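Local atomic coordinates of frutapin (Artocarpus altilis, PDB entry 5KRP), a protein that probably binds mannose-type carbohydrates, as a jacalin-related lectin from breadfruit with four chains in its assembly. Residues I38-S42 against S55-S59; W11-G15 against R93-V97; S59-Y63 against G138-D142. All coordinates share one frame; numbering follows the deposited sequence.

Interaction 1: I38-S42 against S55-S59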
loop_
_atom_site.group_PDB
_atom_site.type_symbol
_atom_site.label_atom_id
_atom_site.label_comp_id
_atom_site.label_asym_id
_atom_site.label_seq_id
_atom_site.Cartn_x
_atom_site.Cartn_y
_atom_site.Cartn_z
ATOM N N ILE A 38 13.135 -10.278 -27.787
ATOM C CA ILE A 38 12.713 -11.219 -26.776
ATOM C C ILE A 38 11.496 -11.997 -27.236
ATOM O O ILE A 38 10.499 -11.414 -27.758
ATOM C CB ILE A 38 12.368 -10.441 -25.433
ATOM C CG1 ILE A 38 13.511 -9.556 -24.974
ATOM C CG2 ILE A 38 11.859 -11.424 -24.384
ATOM C CD1 ILE A 38 14.799 -10.239 -24.618
ATOM N N GLY A 39 11.559 -13.328 -27.037
ATOM C CA GLY A 39 10.516 -14.277 -27.337
ATOM C C GLY A 39 9.709 -14.657 -26.084
ATOM O O GLY A 39 8.747 -14.013 -25.730
ATOM N N SER A 40 10.069 -15.766 -25.454
ATOM C CA SER A 40 9.332 -16.290 -24.321
ATOM C C SER A 40 9.648 -15.458 -23.057
ATOM O O SER A 40 10.707 -14.902 -22.918
ATOM C CB SER A 40 9.769 -17.719 -24.076
ATOM O OG SER A 40 9.505 -18.568 -25.219
ATOM N N PHE A 41 8.728 -15.503 -22.122
ATOM C CA PHE A 41 8.880 -14.868 -20.845
ATOM C C PHE A 41 7.960 -15.575 -19.877
ATOM O O PHE A 41 6.730 -15.593 -20.021
ATOM C CB PHE A 41 8.554 -13.357 -20.946
ATOM C CG PHE A 41 8.871 -12.593 -19.662
ATOM C CD1 PHE A 41 7.947 -12.545 -18.631
ATOM C CD2 PHE A 41 10.092 -11.982 -19.487
ATOM C CE1 PHE A 41 8.241 -11.774 -17.459
ATOM C CE2 PHE A 41 10.401 -11.287 -18.324
ATOM C CZ PHE A 41 9.495 -11.197 -17.326
ATOM N N SER A 42 8.541 -16.131 -18.844
ATOM C CA SER A 42 7.751 -16.748 -17.763
ATOM C C SER A 42 8.499 -16.638 -16.432
ATOM O O SER A 42 9.717 -16.524 -16.409
ATOM C CB SER A 42 7.437 -18.230 -18.083
ATOM O OG SER A 42 7.029 -18.455 -19.453
ATOM N N SER A 55 2.004 -18.665 -15.387
ATOM C CA SER A 55 1.690 -19.195 -16.681
ATOM C C SER A 55 2.849 -18.940 -17.600
ATOM O O SER A 55 3.492 -17.927 -17.533
ATOM C CB SER A 55 0.441 -18.527 -17.283
ATOM O OG SER A 55 -0.731 -18.794 -16.533
ATOM N N LYS A 56 3.087 -19.872 -18.508
ATOM C CA LYS A 56 4.094 -19.685 -19.560
ATOM C C LYS A 56 3.591 -18.743 -20.649
ATOM O O LYS A 56 2.425 -18.765 -21.002
ATOM C CB LYS A 56 4.462 -21.067 -20.167
ATOM C CG LYS A 56 5.007 -22.083 -19.193
ATOM C CD LYS A 56 6.369 -21.650 -18.682
ATOM C CE LYS A 56 7.050 -22.649 -17.725
ATOM N NZ LYS A 56 7.720 -21.937 -16.553
ATOM N N HIS A 57 4.441 -17.855 -21.111
ATOM C CA HIS A 57 4.155 -16.973 -22.276
ATOM C C HIS A 57 5.272 -17.260 -23.307
ATOM O O HIS A 57 6.237 -16.518 -23.501
ATOM C CB HIS A 57 4.087 -15.501 -21.815
ATOM C CG HIS A 57 3.274 -15.359 -20.555
ATOM N ND1 HIS A 57 1.916 -15.550 -20.561
ATOM C CD2 HIS A 57 3.606 -15.033 -19.285
ATOM C CE1 HIS A 57 1.442 -15.408 -19.330
ATOM N NE2 HIS A 57 2.447 -15.115 -18.537
ATOM N N THR A 58 5.081 -18.400 -23.959
ATOM C CA THR A 58 6.104 -19.017 -24.763
ATOM C C THR A 58 5.998 -18.476 -26.191
ATOM O O THR A 58 4.884 -18.399 -26.757
ATOM C CB THR A 58 5.884 -20.547 -24.711
ATOM O OG1 THR A 58 6.066 -20.983 -23.346
ATOM C CG2 THR A 58 6.903 -21.296 -25.578
ATOM N N SER A 59 7.143 -18.151 -26.777
ATOM C CA SER A 59 7.252 -17.824 -28.181
ATOM C C SER A 59 7.490 -19.149 -28.981
ATOM O O SER A 59 8.206 -20.060 -28.520
ATOM C CB SER A 59 8.457 -16.872 -28.428
ATOM O OG SER A 59 8.727 -16.873 -29.847
HETATM O O HOH W 1 6.480 -13.667 -24.056
#

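Interaction 2: W11-G15 against R93-V97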
loop_
_atom_site.group_PDB
_atom_site.type_symbol
_atom_site.label_atom_id
_atom_site.label_comp_id
_atom_site.label_asym_id
_atom_site.label_seq_id
_atom_site.Cartn_x
_atom_site.Cartn_y
_atom_site.Cartn_z
ATOM N N TRP A 11 5.836 -1.234 -21.570
ATOM C CA TRP A 11 6.770 -0.717 -22.593
ATOM C C TRP A 11 6.747 -1.707 -23.748
ATOM O O TRP A 11 6.891 -2.912 -23.534
ATOM C CB TRP A 11 8.192 -0.615 -22.032
ATOM C CG TRP A 11 8.263 0.513 -20.963
ATOM C CD1 TRP A 11 8.461 1.831 -21.155
ATOM C CD2 TRP A 11 8.147 0.328 -19.538
ATOM N NE1 TRP A 11 8.509 2.502 -19.941
ATOM C CE2 TRP A 11 8.302 1.608 -18.932
ATOM C CE3 TRP A 11 7.931 -0.784 -18.736
ATOM C CZ2 TRP A 11 8.239 1.802 -17.524
ATOM C CZ3 TRP A 11 7.846 -0.628 -17.337
ATOM C CH2 TRP A 11 8.016 0.688 -16.746
ATOM N N GLY A 12 6.523 -1.202 -24.962
ATOM C CA GLY A 12 6.483 -2.046 -26.159
ATOM C C GLY A 12 5.247 -1.716 -26.957
ATOM O O GLY A 12 4.613 -0.663 -26.754
ATOM N N GLY A 13 4.894 -2.582 -27.897
ATOM C CA GLY A 13 3.778 -2.247 -28.813
ATOM C C GLY A 13 2.482 -2.863 -28.387
ATOM O O GLY A 13 2.379 -3.524 -27.358
ATOM N N PRO A 14 1.425 -2.652 -29.178
ATOM C CA PRO A 14 0.094 -2.999 -28.844
ATOM C C PRO A 14 -0.375 -4.396 -29.297
ATOM O O PRO A 14 -1.504 -4.776 -29.003
ATOM C CB PRO A 14 -0.705 -1.872 -29.493
ATOM C CG PRO A 14 0.024 -1.637 -30.778
ATOM C CD PRO A 14 1.490 -1.891 -30.430
ATOM N N GLY A 15 0.397 -5.114 -30.062
ATOM C CA GLY A 15 -0.088 -6.349 -30.621
ATOM C C GLY A 15 0.077 -7.541 -29.715
ATOM O O GLY A 15 0.605 -7.436 -28.638
ATOM N N ARG A 93 4.746 -4.339 -38.987
ATOM C CA ARG A 93 5.856 -3.581 -38.432
ATOM C C ARG A 93 5.562 -3.056 -36.956
ATOM O O ARG A 93 5.823 -1.912 -36.573
ATOM C CB ARG A 93 6.207 -2.443 -39.350
ATOM C CG ARG A 93 7.671 -2.160 -39.215
ATOM C CD ARG A 93 8.235 -1.391 -40.380
ATOM N NE ARG A 93 9.429 -0.685 -39.941
ATOM C CZ ARG A 93 9.425 0.406 -39.169
ATOM N NH1 ARG A 93 8.273 0.935 -38.714
ATOM N NH2 ARG A 93 10.593 0.970 -38.838
ATOM N N THR A 94 4.989 -3.905 -36.142
ATOM C CA THR A 94 4.551 -3.440 -34.810
ATOM C C THR A 94 5.818 -3.383 -33.837
ATOM O O THR A 94 6.673 -4.262 -33.945
ATOM C CB THR A 94 3.463 -4.328 -34.327
ATOM O OG1 THR A 94 2.819 -3.668 -33.254
ATOM C CG2 THR A 94 3.956 -5.724 -33.947
ATOM N N PRO A 95 5.920 -2.385 -32.967
ATOM C CA PRO A 95 6.995 -2.409 -31.949
ATOM C C PRO A 95 6.868 -3.615 -31.006
ATOM O O PRO A 95 5.790 -3.973 -30.574
ATOM C CB PRO A 95 6.795 -1.101 -31.189
ATOM C CG PRO A 95 5.961 -0.228 -32.128
ATOM C CD PRO A 95 5.062 -1.176 -32.756
ATOM N N VAL A 96 8.008 -4.210 -30.718
ATOM C CA VAL A 96 8.165 -5.269 -29.750
ATOM C C VAL A 96 9.329 -5.002 -28.806
ATOM O O VAL A 96 10.116 -4.056 -28.966
ATOM C CB VAL A 96 8.369 -6.669 -30.450
ATOM C CG1 VAL A 96 7.275 -6.962 -31.416
ATOM C CG2 VAL A 96 9.713 -6.765 -31.138
ATOM N N VAL A 97 9.462 -5.862 -27.793
ATOM C CA VAL A 97 10.579 -5.754 -26.864
ATOM C C VAL A 97 11.784 -6.452 -27.464
ATOM O O VAL A 97 11.766 -7.666 -27.619
ATOM C CB VAL A 97 10.258 -6.418 -25.489
ATOM C CG1 VAL A 97 11.447 -6.314 -24.553
ATOM C CG2 VAL A 97 8.971 -5.802 -24.896
HETATM O O HOH W 2 3.222 -4.947 -30.888
#

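Interaction 3: S59-Y63 against G138-D142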
loop_
_atom_site.group_PDB
_atom_site.type_symbol
_atom_site.label_atom_id
_atom_site.label_comp_id
_atom_site.label_asym_id
_atom_site.label_seq_id
_atom_site.Cartn_x
_atom_site.Cartn_y
_atom_site.Cartn_z
ATOM N N SER A 59 7.143 -18.151 -26.777
ATOM C CA SER A 59 7.252 -17.824 -28.181
ATOM C C SER A 59 7.490 -19.149 -28.981
ATOM O O SER A 59 8.206 -20.060 -28.520
ATOM C CB SER A 59 8.457 -16.872 -28.428
ATOM O OG SER A 59 8.727 -16.873 -29.847
ATOM N N LYS A 60 6.765 -19.305 -30.074
ATOM C CA LYS A 60 6.937 -20.513 -30.915
ATOM C C LYS A 60 8.281 -20.502 -31.648
ATOM O O LYS A 60 8.639 -21.524 -32.254
ATOM C CB LYS A 60 5.803 -20.572 -31.927
ATOM C CG LYS A 60 5.999 -19.502 -32.984
ATOM C CD LYS A 60 4.764 -19.392 -33.878
ATOM C CE LYS A 60 5.104 -18.625 -35.151
ATOM N NZ LYS A 60 3.971 -18.557 -36.130
ATOM N N LEU A 61 9.012 -19.396 -31.626
ATOM C CA LEU A 61 10.283 -19.296 -32.369
ATOM C C LEU A 61 11.422 -19.993 -31.652
ATOM O O LEU A 61 11.544 -19.935 -30.440
ATOM C CB LEU A 61 10.639 -17.823 -32.656
ATOM C CG LEU A 61 9.614 -16.986 -33.504
ATOM C CD1 LEU A 61 10.032 -15.552 -33.570
ATOM C CD2 LEU A 61 9.370 -17.561 -34.909
ATOM N N PRO A 62 12.313 -20.667 -32.411
ATOM C CA PRO A 62 13.451 -21.324 -31.807
ATOM C C PRO A 62 14.539 -20.295 -31.466
ATOM O O PRO A 62 15.312 -19.812 -32.341
ATOM C CB PRO A 62 13.890 -22.371 -32.869
ATOM C CG PRO A 62 13.353 -21.899 -34.122
ATOM C CD PRO A 62 12.199 -20.954 -33.859
ATOM N N TYR A 63 14.550 -19.916 -30.195
ATOM C CA TYR A 63 15.431 -18.861 -29.721
ATOM C C TYR A 63 16.371 -19.481 -28.677
ATOM O O TYR A 63 16.213 -20.632 -28.290
ATOM C CB TYR A 63 14.581 -17.746 -29.121
ATOM C CG TYR A 63 14.150 -16.620 -30.055
ATOM C CD1 TYR A 63 14.350 -16.646 -31.492
ATOM C CD2 TYR A 63 13.589 -15.462 -29.494
ATOM C CE1 TYR A 63 13.968 -15.578 -32.266
ATOM C CE2 TYR A 63 13.236 -14.380 -30.297
ATOM C CZ TYR A 63 13.421 -14.437 -31.661
ATOM O OH TYR A 63 13.032 -13.317 -32.441
ATOM N N GLY A 138 2.880 -12.530 -28.930
ATOM C CA GLY A 138 2.392 -13.163 -30.163
ATOM C C GLY A 138 3.479 -14.156 -30.537
ATOM O O GLY A 138 3.651 -15.146 -29.825
ATOM N N ASP A 139 4.169 -13.903 -31.638
ATOM C CA ASP A 139 5.365 -14.636 -31.956
ATOM C C ASP A 139 6.495 -14.197 -31.032
ATOM O O ASP A 139 7.401 -14.961 -30.835
ATOM C CB ASP A 139 5.832 -14.407 -33.379
ATOM C CG ASP A 139 4.886 -14.991 -34.435
ATOM O OD1 ASP A 139 3.944 -15.773 -34.125
ATOM O OD2 ASP A 139 5.098 -14.572 -35.604
ATOM N N LEU A 140 6.443 -12.938 -30.537
ATOM C CA LEU A 140 7.473 -12.320 -29.768
ATOM C C LEU A 140 6.765 -11.652 -28.534
ATOM O O LEU A 140 5.532 -11.602 -28.441
ATOM C CB LEU A 140 8.169 -11.214 -30.568
ATOM C CG LEU A 140 8.972 -11.741 -31.784
ATOM C CD1 LEU A 140 9.451 -10.580 -32.588
ATOM C CD2 LEU A 140 10.153 -12.560 -31.381
ATOM N N LEU A 141 7.581 -11.155 -27.631
ATOM C CA LEU A 141 7.096 -10.351 -26.513
ATOM C C LEU A 141 6.853 -8.960 -27.067
ATOM O O LEU A 141 7.738 -8.165 -27.162
ATOM C CB LEU A 141 8.194 -10.346 -25.410
ATOM C CG LEU A 141 7.769 -9.582 -24.140
ATOM C CD1 LEU A 141 6.577 -10.239 -23.543
ATOM C CD2 LEU A 141 8.908 -9.456 -23.159
ATOM N N ASP A 142 5.609 -8.669 -27.408
ATOM C CA ASP A 142 5.261 -7.316 -27.843
ATOM C C ASP A 142 5.447 -6.213 -26.784
ATOM O O ASP A 142 5.885 -5.106 -27.102
ATOM C CB ASP A 142 3.801 -7.309 -28.277
ATOM C CG ASP A 142 3.535 -8.161 -29.521
ATOM O OD1 ASP A 142 3.493 -9.412 -29.431
ATOM O OD2 ASP A 142 3.333 -7.575 -30.620
HETATM O O HOH W 3 4.388 -17.719 -30.512
HETATM O O HOH W 4 4.479 -15.993 -38.040
#

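Interaction 1: I38-S42 against S55-S59
Ser40 and Ser42, in residues 38-42 of strand 38-47, meet residues 55-59 of the loop after strand 50-53. The loop runs antiparallel beside the strand, which belongs to one of the three sheets of the beta-prism fold of jacalin-related lectins. The close part of the contact spans Gly39 to Ser42. With OG set beside its own backbone N (chi1 -61°), Ser40 accepts a nearly straight bond from Ser59 N, 2.9 Å from OG. Next along the strand, Phe41 N donates to His57 O over 3.0 Å, and the same carbonyl O receives a CA-H...O contact from Ser40 CA at 3.2 Å. Ser42 OG, anti to its carbonyl carbon, accepts from His57 N at 3.1 Å in one of the serine's two conformers. At the Gly39 end, Ser59 CB rests 3.5 Å from Gly39 C, a fit helped by the lack of a side chain on Gly39. The solvent side is looser: Lys56 bends at chi2 to lay CD near that same Ser42 OG, and its amine makes a long, weak ion pair with Glu31. Between His57 and Ser59, Thr58 CB leads away from the strand, though CG2 still lies near Ser40 OG. His57 turns its imidazole edge to Phe41 O, while its nitrogens bond Asp21 and a bound glycerol, and Trp19 stacks on the ring. One water bridges the two segments, donating to Gly39 O at 2.8 Å and to His57 O at 2.9 Å.

Interaction 2: W11-G15 against R93-V97
A glycine-rich turn meets a strand start here, largely backbone to backbone and around one water: Gly13 and Pro95 join the end of strand 6-12 to the beginning of strand 95-104, two different sheets of the beta-prism fold. Gly13 lies so close that its CA is 3.2 Å from Pro95 O, in a CA-H...O contact; with no side chain, it lets that carbonyl come directly against the backbone. The water gathers three polar groups beside it. It accepts from Gly15 N at 2.9 Å and from Thr94 OG1 at 2.7 Å, and donates to Pro95 O at 2.8 Å. Thr94 can serve it because its hydroxyl stands opposite the backbone N (chi1 -164°), on the side of the turn. The Pro14 and Thr94 side chains pass side by side, running opposite ways, with Pro14 CD 3.6 Å from Thr94 OG1. The turn probably corresponds to the glycine-rich GG loop that lines the sugar site in mannose-binding jacalin-related lectins; a glycerol near Thr94 is consistent with a pocket. The Trp11 indole leads away from 93-97 into the subunit interface, stacking on Phe121, with NE1 hydrogen-bonded to Asn122 O of the second subunit. On the backbone side, Val97 CG2 packs 3.8 Å from Trp11 O.

Interaction 3: S59-Y63 against G138-D142
Ser59 swings OG opposite its backbone N (chi1 165°), straight at Asp139 O, whereas Lys60 places CG between its N and carbonyl carbon (chi1 72°) and then extends, carrying its end slantwise across the Asp139 carboxylate, with CE nearer to OD1 than NZ. The serine hydroxyl donates a very short bond, 2.5 Å from OG to Asp139 O, arriving nearly along the C=O axis. The same OG accepts from Leu61 N at 3.1 Å, an ST turn that fixes the hydroxyl between the two segments. Farther out, Lys60 NZ forms a salt bridge with Asp139 OD1 at 3.4 Å, and a water links NZ to OD2, so the pair looks loose. A second water joins Lys60 N to Gly138 O. On the apolar side, Leu140 CD2 lies 3.7 Å from both Leu61 CD1 and Tyr63 CE2, the tyrosine crossing the leucine at about a right angle; Tyr63 OH also approaches this methyl closely. Residues 138-142 fit the Gly-X-X-X-Asp loop that binds sugar in jacalin-related lectins, and a glycerol bonded to Asp139 N, Leu140 N and Asp142 OD2 occupies it. The Ser59 bond to Asp139 O should polarise the peptide that carries Leu140 N, probably making that N-H a somewhat better donor to a ligand.

How the interactions relate
The contacts cluster at one end of the beta-prism. Along the chain, segment 38-42 and loop 55-59 come after turn 11-15, and interaction 3 starts at Ser59, where interaction 1 ends; interaction 2 closes round interaction 1 and alternates with interaction 3. The centres of interactions 1 and 3 lie about 7 Å apart. Those of interactions 2 and 3 are about 12 Å apart. Interactions 1 and 2 have centres about 15 Å apart. Residues 138-142 tie them together, since Leu141 N probably bonds Ile38 O, Leu141 O probably bonds Val97 N, and Asp142 O probably bonds Gly13 N. Strands from all three sheets thus converge beside a loop that, by its glycerol and family pattern, probably receives sugar.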